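Local coordinates for conserved hypothetical exported protein (Bacteroides fragilis, PDB 4JJA) that is of unproven function but probably acts on peptidoglycan as a beta-N-acetylmuramidase, at residues H256-T267 / Q279-N288. Residues are numbered along the deposited sequence; the frame is centred on the assembly and turned at random.
Sequences HPNMTGYNYNFT and QLNKLCHGVN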
loop_
_atom_site.group_PDB
_atom_site.type_symbol
_atom_site.label_atom_id
_atom_site.label_comp_id
_atom_site.label_asym_id
_atom_site.label_seq_id
_atom_site.Cartn_x
_atom_site.Cartn_y
_atom_site.Cartn_z
ATOM N N HIS A 256 -12.447 7.199 20.745
ATOM C CA HIS A 256 -12.685 6.002 21.536
ATOM C C HIS A 256 -13.753 6.331 22.570
ATOM O O HIS A 256 -13.842 7.478 23.027
ATOM C CB HIS A 256 -11.360 5.618 22.232
ATOM C CG HIS A 256 -11.396 4.336 22.983
ATOM N ND1 HIS A 256 -11.944 4.248 24.246
ATOM C CD2 HIS A 256 -11.058 3.083 22.605
ATOM C CE1 HIS A 256 -11.907 2.990 24.625
ATOM N NE2 HIS A 256 -11.373 2.255 23.658
ATOM N N PRO A 257 -14.571 5.334 22.948
ATOM C CA PRO A 257 -15.626 5.655 23.944
ATOM C C PRO A 257 -15.156 6.157 25.305
ATOM O O PRO A 257 -15.925 6.795 26.000
ATOM C CB PRO A 257 -16.377 4.363 24.105
ATOM C CG PRO A 257 -15.783 3.394 23.215
ATOM C CD PRO A 257 -14.677 3.970 22.436
ATOM N N ASN A 258 -13.912 5.836 25.661
ATOM C CA ASN A 258 -13.341 6.189 26.948
ATOM C C ASN A 258 -12.562 7.508 26.891
ATOM O O ASN A 258 -12.242 8.054 27.928
ATOM C CB ASN A 258 -12.489 5.036 27.517
ATOM C CG ASN A 258 -13.339 3.815 27.910
ATOM O OD1 ASN A 258 -13.895 3.090 27.026
ATOM N ND2 ASN A 258 -13.526 3.619 29.202
HETATM N N MSE A 259 -12.274 8.035 25.692
HETATM C CA MSE A 259 -11.529 9.269 25.561
HETATM C C MSE A 259 -12.380 10.404 26.055
HETATM O O MSE A 259 -13.615 10.411 25.923
HETATM C CB MSE A 259 -11.069 9.465 24.112
HETATM C CG MSE A 259 -9.735 8.726 23.867
HETATM SE SE MSE A 259 -9.132 8.618 22.043
HETATM C CE MSE A 259 -9.018 10.442 21.654
ATOM N N THR A 260 -11.717 11.386 26.652
ATOM C CA THR A 260 -12.440 12.294 27.541
ATOM C C THR A 260 -11.911 13.699 27.312
ATOM O O THR A 260 -10.709 13.933 27.184
ATOM C CB THR A 260 -12.230 11.835 29.073
ATOM O OG1 THR A 260 -12.813 10.519 29.309
ATOM C CG2 THR A 260 -12.802 12.837 30.100
ATOM N N GLY A 261 -12.831 14.654 27.187
ATOM C CA GLY A 261 -12.435 16.032 26.971
ATOM C C GLY A 261 -12.367 16.569 25.550
ATOM O O GLY A 261 -11.737 17.605 25.273
ATOM N N TYR A 262 -13.050 15.873 24.654
ATOM C CA TYR A 262 -12.978 16.172 23.223
ATOM C C TYR A 262 -14.274 16.811 22.679
ATOM O O TYR A 262 -15.353 16.428 23.139
ATOM C CB TYR A 262 -12.696 14.875 22.470
ATOM C CG TYR A 262 -11.304 14.387 22.692
ATOM C CD1 TYR A 262 -10.231 14.871 21.931
ATOM C CD2 TYR A 262 -11.038 13.488 23.734
ATOM C CE1 TYR A 262 -8.911 14.408 22.166
ATOM C CE2 TYR A 262 -9.756 13.032 23.947
ATOM C CZ TYR A 262 -8.683 13.521 23.187
ATOM O OH TYR A 262 -7.400 13.065 23.444
ATOM N N ASN A 263 -14.042 17.669 21.655
ATOM C CA ASN A 263 -14.976 18.541 20.886
ATOM C C ASN A 263 -15.500 17.934 19.559
ATOM O O ASN A 263 -15.943 18.657 18.649
ATOM C CB ASN A 263 -14.259 19.847 20.489
ATOM C CG ASN A 263 -14.142 20.844 21.640
ATOM O OD1 ASN A 263 -14.908 20.811 22.603
ATOM N ND2 ASN A 263 -13.177 21.720 21.538
ATOM N N TYR A 264 -15.321 16.638 19.403
ATOM C CA TYR A 264 -15.842 15.861 18.299
ATOM C C TYR A 264 -16.191 14.467 18.782
ATOM O O TYR A 264 -15.506 13.918 19.627
ATOM C CB TYR A 264 -14.813 15.817 17.169
ATOM C CG TYR A 264 -15.203 14.963 15.995
ATOM C CD1 TYR A 264 -16.224 15.363 15.131
ATOM C CD2 TYR A 264 -14.544 13.794 15.726
ATOM C CE1 TYR A 264 -16.611 14.560 14.050
ATOM C CE2 TYR A 264 -14.880 13.002 14.655
ATOM C CZ TYR A 264 -15.917 13.366 13.840
ATOM O OH TYR A 264 -16.302 12.558 12.818
ATOM N N ASN A 265 -17.223 13.892 18.195
ATOM C CA ASN A 265 -17.582 12.526 18.440
ATOM C C ASN A 265 -18.189 11.908 17.206
ATOM O O ASN A 265 -18.602 12.613 16.277
ATOM C CB ASN A 265 -18.465 12.384 19.667
ATOM C CG ASN A 265 -19.732 13.136 19.576
ATOM O OD1 ASN A 265 -20.609 12.843 18.749
ATOM N ND2 ASN A 265 -19.880 14.082 20.489
ATOM N N PHE A 266 -18.164 10.594 17.161
ATOM C CA PHE A 266 -18.690 9.796 16.067
ATOM C C PHE A 266 -19.070 8.441 16.560
ATOM O O PHE A 266 -18.567 7.990 17.562
ATOM C CB PHE A 266 -17.674 9.695 14.921
ATOM C CG PHE A 266 -16.380 9.050 15.293
ATOM C CD1 PHE A 266 -15.339 9.806 15.807
ATOM C CD2 PHE A 266 -16.176 7.688 15.124
ATOM C CE1 PHE A 266 -14.133 9.185 16.148
ATOM C CE2 PHE A 266 -14.936 7.107 15.455
ATOM C CZ PHE A 266 -13.922 7.854 15.970
ATOM N N THR A 267 -19.920 7.747 15.825
ATOM C CA THR A 267 -20.307 6.405 16.174
ATOM C C THR A 267 -20.151 5.506 14.971
ATOM O O THR A 267 -20.907 5.591 13.997
ATOM C CB THR A 267 -21.792 6.352 16.657
ATOM O OG1 THR A 267 -21.959 7.272 17.754
ATOM C CG2 THR A 267 -22.192 4.928 17.041
ATOM N N GLN A 279 -15.274 -0.547 17.778
ATOM C CA GLN A 279 -16.162 0.319 18.497
ATOM C C GLN A 279 -17.538 0.471 17.833
ATOM O O GLN A 279 -18.193 1.505 17.965
ATOM C CB GLN A 279 -15.521 1.690 18.812
ATOM C CG GLN A 279 -14.095 1.626 19.402
ATOM C CD GLN A 279 -13.994 0.906 20.704
ATOM O OE1 GLN A 279 -14.969 0.636 21.369
ATOM N NE2 GLN A 279 -12.762 0.535 21.069
ATOM N N LEU A 280 -17.966 -0.578 17.139
ATOM C CA LEU A 280 -19.254 -0.636 16.490
ATOM C C LEU A 280 -20.346 -0.194 17.441
ATOM O O LEU A 280 -20.488 -0.762 18.531
ATOM C CB LEU A 280 -19.551 -2.043 15.983
ATOM C CG LEU A 280 -20.946 -2.290 15.449
ATOM C CD1 LEU A 280 -21.304 -1.340 14.263
ATOM C CD2 LEU A 280 -21.101 -3.751 15.046
ATOM N N ASN A 281 -21.146 0.781 17.022
ATOM C CA ASN A 281 -22.296 1.289 17.745
ATOM C C ASN A 281 -21.982 1.954 19.090
ATOM O O ASN A 281 -22.881 2.209 19.883
ATOM C CB ASN A 281 -23.397 0.237 17.877
ATOM C CG ASN A 281 -24.006 -0.163 16.525
ATOM O OD1 ASN A 281 -24.150 0.661 15.616
ATOM N ND2 ASN A 281 -24.357 -1.433 16.375
ATOM N N LYS A 282 -20.723 2.303 19.307
ATOM C CA LYS A 282 -20.273 3.080 20.464
ATOM C C LYS A 282 -19.996 4.507 20.114
ATOM O O LYS A 282 -19.352 4.763 19.110
ATOM C CB LYS A 282 -18.901 2.551 20.971
ATOM C CG LYS A 282 -18.807 1.137 21.199
ATOM C CD LYS A 282 -19.501 0.753 22.442
ATOM C CE LYS A 282 -18.922 -0.588 22.929
ATOM N NZ LYS A 282 -19.486 -0.760 24.283
ATOM N N LEU A 283 -20.364 5.417 20.996
ATOM C CA LEU A 283 -20.070 6.799 20.853
ATOM C C LEU A 283 -18.593 6.980 21.181
ATOM O O LEU A 283 -18.137 6.719 22.308
ATOM C CB LEU A 283 -20.929 7.694 21.770
ATOM C CG LEU A 283 -20.689 9.187 21.605
ATOM C CD1 LEU A 283 -21.064 9.656 20.204
ATOM C CD2 LEU A 283 -21.445 9.944 22.725
ATOM N N CYS A 284 -17.816 7.366 20.179
ATOM C CA CYS A 284 -16.385 7.616 20.274
ATOM C C CYS A 284 -16.108 9.098 20.350
ATOM O O CYS A 284 -16.652 9.887 19.567
ATOM C CB CYS A 284 -15.677 7.031 19.056
ATOM S SG CYS A 284 -15.767 5.236 18.959
ATOM N N HIS A 285 -15.284 9.496 21.284
ATOM C CA HIS A 285 -14.890 10.874 21.467
ATOM C C HIS A 285 -13.476 11.039 20.932
ATOM O O HIS A 285 -12.631 10.182 21.185
ATOM C CB HIS A 285 -14.930 11.202 22.939
ATOM C CG HIS A 285 -16.284 10.986 23.531
ATOM N ND1 HIS A 285 -17.344 11.838 23.331
ATOM C CD2 HIS A 285 -16.766 9.952 24.262
ATOM C CE1 HIS A 285 -18.406 11.361 23.950
ATOM N NE2 HIS A 285 -18.102 10.213 24.510
ATOM N N GLY A 286 -13.213 12.142 20.237
ATOM C CA GLY A 286 -11.912 12.336 19.681
ATOM C C GLY A 286 -11.745 13.551 18.814
ATOM O O GLY A 286 -12.238 14.621 19.157
ATOM N N VAL A 287 -11.080 13.365 17.674
ATOM C CA VAL A 287 -10.557 14.447 16.853
ATOM C C VAL A 287 -10.916 14.231 15.409
ATOM O O VAL A 287 -10.830 13.120 14.901
ATOM C CB VAL A 287 -9.036 14.562 17.008
ATOM C CG1 VAL A 287 -8.457 15.636 16.149
ATOM C CG2 VAL A 287 -8.668 14.832 18.449
ATOM N N ASN A 288 -11.399 15.290 14.760
ATOM C CA ASN A 288 -11.714 15.270 13.326
ATOM C C ASN A 288 -10.558 15.947 12.577
ATOM O O ASN A 288 -10.334 17.130 12.772
ATOM C CB ASN A 288 -13.054 16.018 13.107
ATOM C CG ASN A 288 -13.540 15.999 11.680
ATOM O OD1 ASN A 288 -12.859 15.567 10.786
ATOM N ND2 ASN A 288 -14.730 16.582 11.463
HETATM O O HOH W 1 -18.867 6.799 24.917
HETATM O O HOH W 2 -17.427 14.467 22.457
HETATM O O HOH W 3 -12.085 17.300 19.097
#
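His256 and His285 form an antiparallel hydrogen-bonded pair. His256 N gives a bond to His285 O (3.0 Å). His256 O takes His285 N from one face of its plane and Met259 N, which closes a type I turn, from the other. Pro257 lays CG and CD against the amide of Gln279, with CG 3.4 Å from OE1; the NE2 of that amide is hydrogen-bonded to Pro240 O. The Tyr262 ring meets Val287 CG2 through CE1 (3.7 Å), and its hydroxyl is hydrogen-bonded to Asp309 on helix 305-314. Tyr264 O accepts from Gly286 N. With CG anti to the backbone N (chi1 176°), the Tyr264 ring takes Asn288 CB over its centre, 3.6 Å from the centroid. A water joins Tyr262 O, Asn265 ND2 and His285 ND1. Phe266 and Cys284 exchange two backbone bonds, and Cys284 CB lies over the Phe266 ring face, 3.7 Å from the centroid. Thr267 OG1 touches Leu283 CD1 (3.5 Å). Strand 284-288 is the middle strand of a small antiparallel sheet, between 253-256 and 265-266. Backbone bonds set the pairing, while the aromatic rings of Tyr264 and Phe266 pack on side chains of the middle strand and a water ties Tyr262 O and Asn265 to His285.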